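Local coordinates for protein DNA polymerase III, beta subunit (Thermotoga maritima, PDB 1VPK) that probably tethers DNA polymerases and other proteins to DNA and keeps them processive, forming a ring-shaped head-to-tail homodimer around the DNA, at residues Val93-Thr99 and Ser111-Phe117; Leu22-Thr27 and Ile87-Lys92. All blocks are in the same frame, centred on the assembly; numbering follows the deposited sequence. Where two conformers were deposited one is given.

Interaction 1. Residues Val93-Thr99 and Ser111-Phe117; sequences VLPDEIT and SSGSTVF
The hydroxyl of Ser-112 carries the polar contact with 93-99. Its OG, swung anti to the backbone N (chi1 -177°), donates to Ile-98 O at 3.0 Å, meeting that carbonyl from a position tilted out of its plane, and accepts a long, bent bond from Asp-96 N at 3.3 Å. The loop's Asp-96 N and the carbonyl of Ile-98, where strand 98-104 starts, thus grip one buried hydroxyl. A water extends this link, donating to Ile-98 O and accepting from Gly-113 N. Within 93-99, Asp-96 OD2 uses its anti lone pair to receive Ile-98 N at 3.1 Å (169° at the hydrogen), an Asx turn.

In van der Waals contact, Pro-95 CG and CD touch the Ser-112 carbonyl oxygen (CG to Ser-112 O 3.5 Å). The apolar contact is that of Leu-94 CD2, which meets Phe-117 CD2 obliquely at 3.9 Å.

Gly-113 has positive phi, and a CB there would fall only 3.0 Å from Asp-96 CB. Ser-112 to Thr-115 form a type II' turn closed by two backbone bonds, with Gly-113 and Ser-114 as the two-residue loop of a beta hairpin between strands 107-112 and 115-120. Ser-114 OG hydrogen-bonds Asp-315 of the second subunit, and 115-117 pairs antiparallel with that subunit, so the sheet continues across the dimer interface of the ring.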
loop_
_atom_site.group_PDB
_atom_site.type_symbol
_atom_site.label_atom_id
_atom_site.label_comp_id
_atom_site.label_asym_id
_atom_site.label_seq_id
_atom_site.Cartn_x
_atom_site.Cartn_y
_atom_site.Cartn_z
ATOM N N VAL A 93 -9.926 -17.674 -0.623
ATOM C CA VAL A 93 -11.025 -17.466 0.330
ATOM C C VAL A 93 -11.928 -18.688 0.603
ATOM O O VAL A 93 -12.887 -18.570 1.364
ATOM C CB VAL A 93 -11.918 -16.239 -0.098
ATOM C CG1 VAL A 93 -11.074 -14.946 -0.177
ATOM C CG2 VAL A 93 -12.596 -16.496 -1.432
ATOM N N LEU A 94 -11.657 -19.842 -0.008
ATOM C CA LEU A 94 -12.429 -21.045 0.305
ATOM C C LEU A 94 -12.296 -21.269 1.821
ATOM O O LEU A 94 -11.212 -21.198 2.333
ATOM C CB LEU A 94 -11.911 -22.258 -0.482
ATOM C CG LEU A 94 -12.093 -22.101 -2.017
ATOM C CD1 LEU A 94 -11.447 -23.256 -2.753
ATOM C CD2 LEU A 94 -13.574 -21.958 -2.410
ATOM N N PRO A 95 -13.411 -21.436 2.525
ATOM C CA PRO A 95 -13.381 -21.411 3.970
ATOM C C PRO A 95 -13.082 -22.720 4.707
ATOM O O PRO A 95 -12.786 -22.654 5.909
ATOM C CB PRO A 95 -14.801 -21.009 4.308
ATOM C CG PRO A 95 -15.591 -21.586 3.244
ATOM C CD PRO A 95 -14.781 -21.569 2.029
ATOM N N ASP A 96 -13.191 -23.875 4.030
ATOM C CA ASP A 96 -13.110 -25.193 4.713
ATOM C C ASP A 96 -11.791 -25.932 4.386
ATOM O O ASP A 96 -11.149 -25.617 3.408
ATOM C CB ASP A 96 -14.302 -26.034 4.280
ATOM C CG ASP A 96 -14.575 -27.203 5.187
ATOM O OD1 ASP A 96 -15.568 -27.103 5.970
ATOM O OD2 ASP A 96 -13.860 -28.246 5.086
ATOM N N GLU A 97 -11.389 -26.877 5.258
ATOM C CA GLU A 97 -10.163 -27.707 5.078
ATOM C C GLU A 97 -10.207 -28.512 3.769
ATOM O O GLU A 97 -9.158 -28.800 3.173
ATOM C CB GLU A 97 -9.999 -28.710 6.235
ATOM C CG GLU A 97 -9.318 -28.130 7.433
ATOM C CD GLU A 97 -9.151 -29.128 8.541
ATOM O OE1 GLU A 97 -8.821 -30.347 8.268
ATOM O OE2 GLU A 97 -9.312 -28.722 9.739
ATOM N N ILE A 98 -11.427 -28.866 3.301
ATOM C CA ILE A 98 -11.639 -29.668 2.100
ATOM C C ILE A 98 -12.417 -28.898 1.056
ATOM O O ILE A 98 -13.323 -28.081 1.359
ATOM C CB ILE A 98 -12.418 -30.962 2.424
ATOM C CG1 ILE A 98 -11.773 -31.746 3.570
ATOM C CG2 ILE A 98 -12.600 -31.838 1.183
ATOM C CD1 ILE A 98 -10.342 -32.022 3.374
ATOM N N THR A 99 -12.038 -29.148 -0.195
ATOM C CA THR A 99 -12.659 -28.572 -1.371
ATOM C C THR A 99 -13.020 -29.695 -2.328
ATOM O O THR A 99 -12.258 -30.656 -2.480
ATOM C CB THR A 99 -11.750 -27.577 -2.099
ATOM O OG1 THR A 99 -11.569 -26.395 -1.297
ATOM C CG2 THR A 99 -12.378 -27.157 -3.416
ATOM N N SER A 111 -16.779 -26.439 -4.381
ATOM C CA SER A 111 -17.550 -26.500 -3.153
ATOM C C SER A 111 -16.628 -26.683 -1.976
ATOM O O SER A 111 -15.833 -27.662 -1.892
ATOM C CB SER A 111 -18.504 -27.686 -3.171
ATOM O OG SER A 111 -19.259 -27.646 -4.354
ATOM N N SER A 112 -16.779 -25.780 -1.032
ATOM C CA SER A 112 -15.985 -25.840 0.153
ATOM C C SER A 112 -16.773 -25.295 1.310
ATOM O O SER A 112 -17.042 -24.112 1.389
ATOM C CB SER A 112 -14.727 -25.022 -0.038
ATOM O OG SER A 112 -13.963 -25.170 1.121
ATOM N N GLY A 113 -17.138 -26.164 2.223
ATOM C CA GLY A 113 -17.879 -25.720 3.369
ATOM C C GLY A 113 -19.184 -25.077 2.992
ATOM O O GLY A 113 -19.988 -25.686 2.305
ATOM N N SER A 114 -19.343 -23.834 3.454
ATOM C CA SER A 114 -20.484 -22.965 3.219
ATOM C C SER A 114 -20.612 -22.397 1.783
ATOM O O SER A 114 -21.669 -21.883 1.421
ATOM C CB SER A 114 -20.376 -21.732 4.181
ATOM O OG SER A 114 -19.187 -20.923 3.916
ATOM N N THR A 115 -19.548 -22.477 1.003
ATOM C CA THR A 115 -19.438 -21.737 -0.258
ATOM C C THR A 115 -19.508 -22.660 -1.472
ATOM O O THR A 115 -18.933 -23.755 -1.455
ATOM C CB THR A 115 -18.097 -20.997 -0.288
ATOM O OG1 THR A 115 -17.847 -20.448 1.008
ATOM C CG2 THR A 115 -18.094 -19.900 -1.335
ATOM N N VAL A 116 -20.154 -22.193 -2.534
ATOM C CA VAL A 116 -20.101 -22.856 -3.827
ATOM C C VAL A 116 -19.902 -21.752 -4.900
ATOM O O VAL A 116 -20.653 -20.780 -4.973
ATOM C CB VAL A 116 -21.372 -23.720 -4.111
ATOM C CG1 VAL A 116 -21.247 -24.454 -5.460
ATOM C CG2 VAL A 116 -21.599 -24.715 -3.023
ATOM N N PHE A 117 -18.800 -21.899 -5.624
ATOM C CA PHE A 117 -18.457 -21.127 -6.797
ATOM C C PHE A 117 -18.799 -21.991 -8.030
ATOM O O PHE A 117 -18.565 -23.192 -8.021
ATOM C CB PHE A 117 -16.981 -20.782 -6.810
ATOM C CG PHE A 117 -16.571 -19.656 -5.868
ATOM C CD1 PHE A 117 -16.587 -18.335 -6.279
ATOM C CD2 PHE A 117 -16.085 -19.948 -4.578
ATOM C CE1 PHE A 117 -16.179 -17.304 -5.440
ATOM C CE2 PHE A 117 -15.664 -18.915 -3.728
ATOM C CZ PHE A 117 -15.695 -17.603 -4.162
HETATM O O HOH W 1 -16.041 -28.775 2.147
#

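Interaction 2. Residues Leu22-Thr27 and Ile87-Lys92; sequences LKDKIT and IQKMVK
Val-91 is the bump that enters helix 22-27, fitting a hollow bordered by Leu-22, Lys-23 and Ile-26. One methyl, CG2, presses on the backbone of that helix, 3.9 Å from Lys-23 CA, and also meets Ile-26 CG2 at 4.0 Å. The other, CG1, faces Leu-22 CD2 and Ile-26 CG1, each at 4.2 Å.

Ile-26 is the reciprocal bump. Its chi1 and chi2, both near -70°, together carry CD1 to Ile-87 CG2 at 3.7 Å, the two side chains crossing at about a right angle, while CG2 touches both Val-91 CG2 and Gln-88 CG. Phe-45 and Phe-47 of the strand 44-50 and Ile-56 of 53-59 also touch Ile-26, and Ile-87 and Gln-88 touch Phe-45, so the pair of helices rests on the sheet beneath.

At the rim, the aliphatic part of Lys-23 passes at a slant over the C-terminal end of 87-92: CD comes 3.9 Å from Val-91 O and 4.1 Å from Lys-92 CA, before the bend at chi3 (65°) turns the chain. With an alanine here, CG and CD would be missing, and the flank of Val-91 and Lys-92 would probably lose its cover.

Thr-27 OG1 turns back to Lys-23 O (2.7 Å), reaching that oxygen from the face opposite Thr-27 N.

The axes are nearly antiparallel (crossing angle -152°) and 9.8 Å apart. Most of the contacts across them are between aliphatic carbons, with neither hydrogen bonds nor salt bridges between the segments, so the helices are held by shape and burial rather than by paired charges.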
loop_
_atom_site.group_PDB
_atom_site.type_symbol
_atom_site.label_atom_id
_atom_site.label_comp_id
_atom_site.label_asym_id
_atom_site.label_seq_id
_atom_site.Cartn_x
_atom_site.Cartn_y
_atom_site.Cartn_z
ATOM N N LEU A 22 -4.873 -27.257 -3.041
ATOM C CA LEU A 22 -5.359 -26.575 -4.196
ATOM C C LEU A 22 -4.825 -25.168 -4.246
ATOM O O LEU A 22 -4.438 -24.691 -5.315
ATOM C CB LEU A 22 -6.920 -26.556 -4.209
ATOM C CG LEU A 22 -7.578 -26.002 -5.463
ATOM C CD1 LEU A 22 -7.235 -26.850 -6.704
ATOM C CD2 LEU A 22 -9.119 -25.901 -5.264
ATOM N N LYS A 23 -4.916 -24.456 -3.131
ATOM C CA LYS A 23 -4.395 -23.093 -3.019
ATOM C C LYS A 23 -2.896 -22.988 -3.373
ATOM O O LYS A 23 -2.466 -22.113 -4.139
ATOM C CB LYS A 23 -4.602 -22.612 -1.590
ATOM C CG LYS A 23 -4.333 -21.124 -1.380
ATOM C CD LYS A 23 -4.867 -20.657 0.011
ATOM C CE LYS A 23 -4.128 -21.299 1.191
ATOM N NZ LYS A 23 -4.566 -20.768 2.552
ATOM N N ASP A 24 -2.103 -23.869 -2.770
ATOM C CA ASP A 24 -0.650 -23.957 -3.015
ATOM C C ASP A 24 -0.322 -24.198 -4.502
ATOM O O ASP A 24 0.512 -23.504 -5.087
ATOM C CB ASP A 24 -0.053 -25.058 -2.127
ATOM C CG ASP A 24 -0.103 -24.709 -0.639
ATOM O OD1 ASP A 24 -0.756 -23.694 -0.266
ATOM O OD2 ASP A 24 0.511 -25.456 0.163
ATOM N N LYS A 25 -0.990 -25.155 -5.139
ATOM C CA LYS A 25 -0.704 -25.445 -6.564
ATOM C C LYS A 25 -1.165 -24.366 -7.555
ATOM O O LYS A 25 -0.477 -24.081 -8.550
ATOM C CB LYS A 25 -1.248 -26.842 -6.950
ATOM C CG LYS A 25 -0.594 -27.956 -6.114
ATOM C CD LYS A 25 0.874 -28.183 -6.600
ATOM C CE LYS A 25 1.760 -28.983 -5.651
ATOM N NZ LYS A 25 1.331 -30.304 -5.194
ATOM N N ILE A 26 -2.318 -23.753 -7.283
ATOM C CA ILE A 26 -2.774 -22.601 -8.058
ATOM C C ILE A 26 -1.777 -21.452 -7.934
ATOM O O ILE A 26 -1.400 -20.854 -8.927
ATOM C CB ILE A 26 -4.200 -22.179 -7.624
ATOM C CG1 ILE A 26 -5.220 -23.240 -8.080
ATOM C CG2 ILE A 26 -4.546 -20.760 -8.082
ATOM C CD1 ILE A 26 -5.452 -23.280 -9.500
ATOM N N THR A 27 -1.390 -21.131 -6.699
ATOM C CA THR A 27 -0.455 -20.054 -6.417
ATOM C C THR A 27 0.864 -20.273 -7.122
ATOM O O THR A 27 1.426 -19.348 -7.731
ATOM C CB THR A 27 -0.221 -19.937 -4.881
ATOM O OG1 THR A 27 -1.468 -19.620 -4.268
ATOM C CG2 THR A 27 0.728 -18.842 -4.531
ATOM N N ILE A 87 -9.970 -17.594 -10.349
ATOM C CA ILE A 87 -9.593 -18.839 -9.666
ATOM C C ILE A 87 -8.562 -18.575 -8.580
ATOM O O ILE A 87 -8.645 -19.125 -7.482
ATOM C CB ILE A 87 -9.069 -19.891 -10.695
ATOM C CG1 ILE A 87 -10.215 -20.393 -11.577
ATOM C CG2 ILE A 87 -8.398 -21.046 -10.001
ATOM C CD1 ILE A 87 -11.257 -21.315 -10.899
ATOM N N GLN A 88 -7.600 -17.691 -8.865
ATOM C CA GLN A 88 -6.648 -17.269 -7.873
ATOM C C GLN A 88 -7.329 -16.596 -6.683
ATOM O O GLN A 88 -7.046 -16.947 -5.544
ATOM C CB GLN A 88 -5.664 -16.268 -8.476
ATOM C CG GLN A 88 -4.522 -16.905 -9.190
ATOM C CD GLN A 88 -3.592 -15.852 -9.710
ATOM O OE1 GLN A 88 -2.713 -15.401 -8.991
ATOM N NE2 GLN A 88 -3.811 -15.406 -10.946
ATOM N N LYS A 89 -8.183 -15.613 -6.942
ATOM C CA LYS A 89 -8.943 -14.933 -5.869
ATOM C C LYS A 89 -9.825 -15.904 -5.077
ATOM O O LYS A 89 -9.909 -15.835 -3.850
ATOM C CB LYS A 89 -9.771 -13.779 -6.425
ATOM C CG LYS A 89 -8.883 -12.663 -6.986
ATOM C CD LYS A 89 -9.669 -11.420 -7.353
ATOM C CE LYS A 89 -8.770 -10.330 -7.942
ATOM N NZ LYS A 89 -9.424 -8.980 -7.820
ATOM N N MET A 90 -10.444 -16.828 -5.804
ATOM C CA MET A 90 -11.372 -17.743 -5.233
ATOM C C MET A 90 -10.716 -18.676 -4.230
ATOM O O MET A 90 -11.257 -18.883 -3.098
ATOM C CB MET A 90 -11.959 -18.603 -6.323
ATOM C CG MET A 90 -12.757 -19.678 -5.772
ATOM S SD MET A 90 -13.048 -21.000 -6.867
ATOM C CE MET A 90 -11.466 -21.799 -6.786
ATOM N N VAL A 91 -9.582 -19.272 -4.630
ATOM C CA VAL A 91 -8.970 -20.301 -3.787
ATOM C C VAL A 91 -8.471 -19.752 -2.485
ATOM O O VAL A 91 -8.435 -20.502 -1.490
ATOM C CB VAL A 91 -7.816 -21.144 -4.442
ATOM C CG1 VAL A 91 -8.325 -21.766 -5.682
ATOM C CG2 VAL A 91 -6.569 -20.299 -4.686
ATOM N N LYS A 92 -8.066 -18.481 -2.497
ATOM C CA LYS A 92 -7.573 -17.808 -1.284
ATOM C C LYS A 92 -8.656 -17.542 -0.247
ATOM O O LYS A 92 -8.347 -17.250 0.898
ATOM C CB LYS A 92 -6.780 -16.525 -1.625
ATOM C CG LYS A 92 -5.488 -16.867 -2.444
ATOM C CD LYS A 92 -4.653 -15.641 -2.865
ATOM C CE LYS A 92 -3.971 -15.910 -4.229
ATOM N NZ LYS A 92 -2.728 -15.074 -4.525
#

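Overall arrangement
After strand 13-18 the chain enters helix 19-29, and interaction 2 closes a long loop of 59 intervening residues, 30 of them in strands, when 87-92 returns to it. The chain runs straight on into 93-99, and interaction 1 closes a much shorter loop of 11 residues, nine of them strand, that make up most of the hairpin 98-104/107-112. The two are therefore in series, neither nested nor crossed. Interaction 2 pairs the two helices; interaction 1 fastens the segment after helix 87-91 to the turn 112-115. Their centres lie about 12 Å apart, and Phe-117 CD2 on Met-90 CG (3.5 Å) and Thr-99 CG2 on Leu-22 CD2 (4.0 Å) link helices to the sheet whose outermost strand, 115-120, pairs with the second subunit.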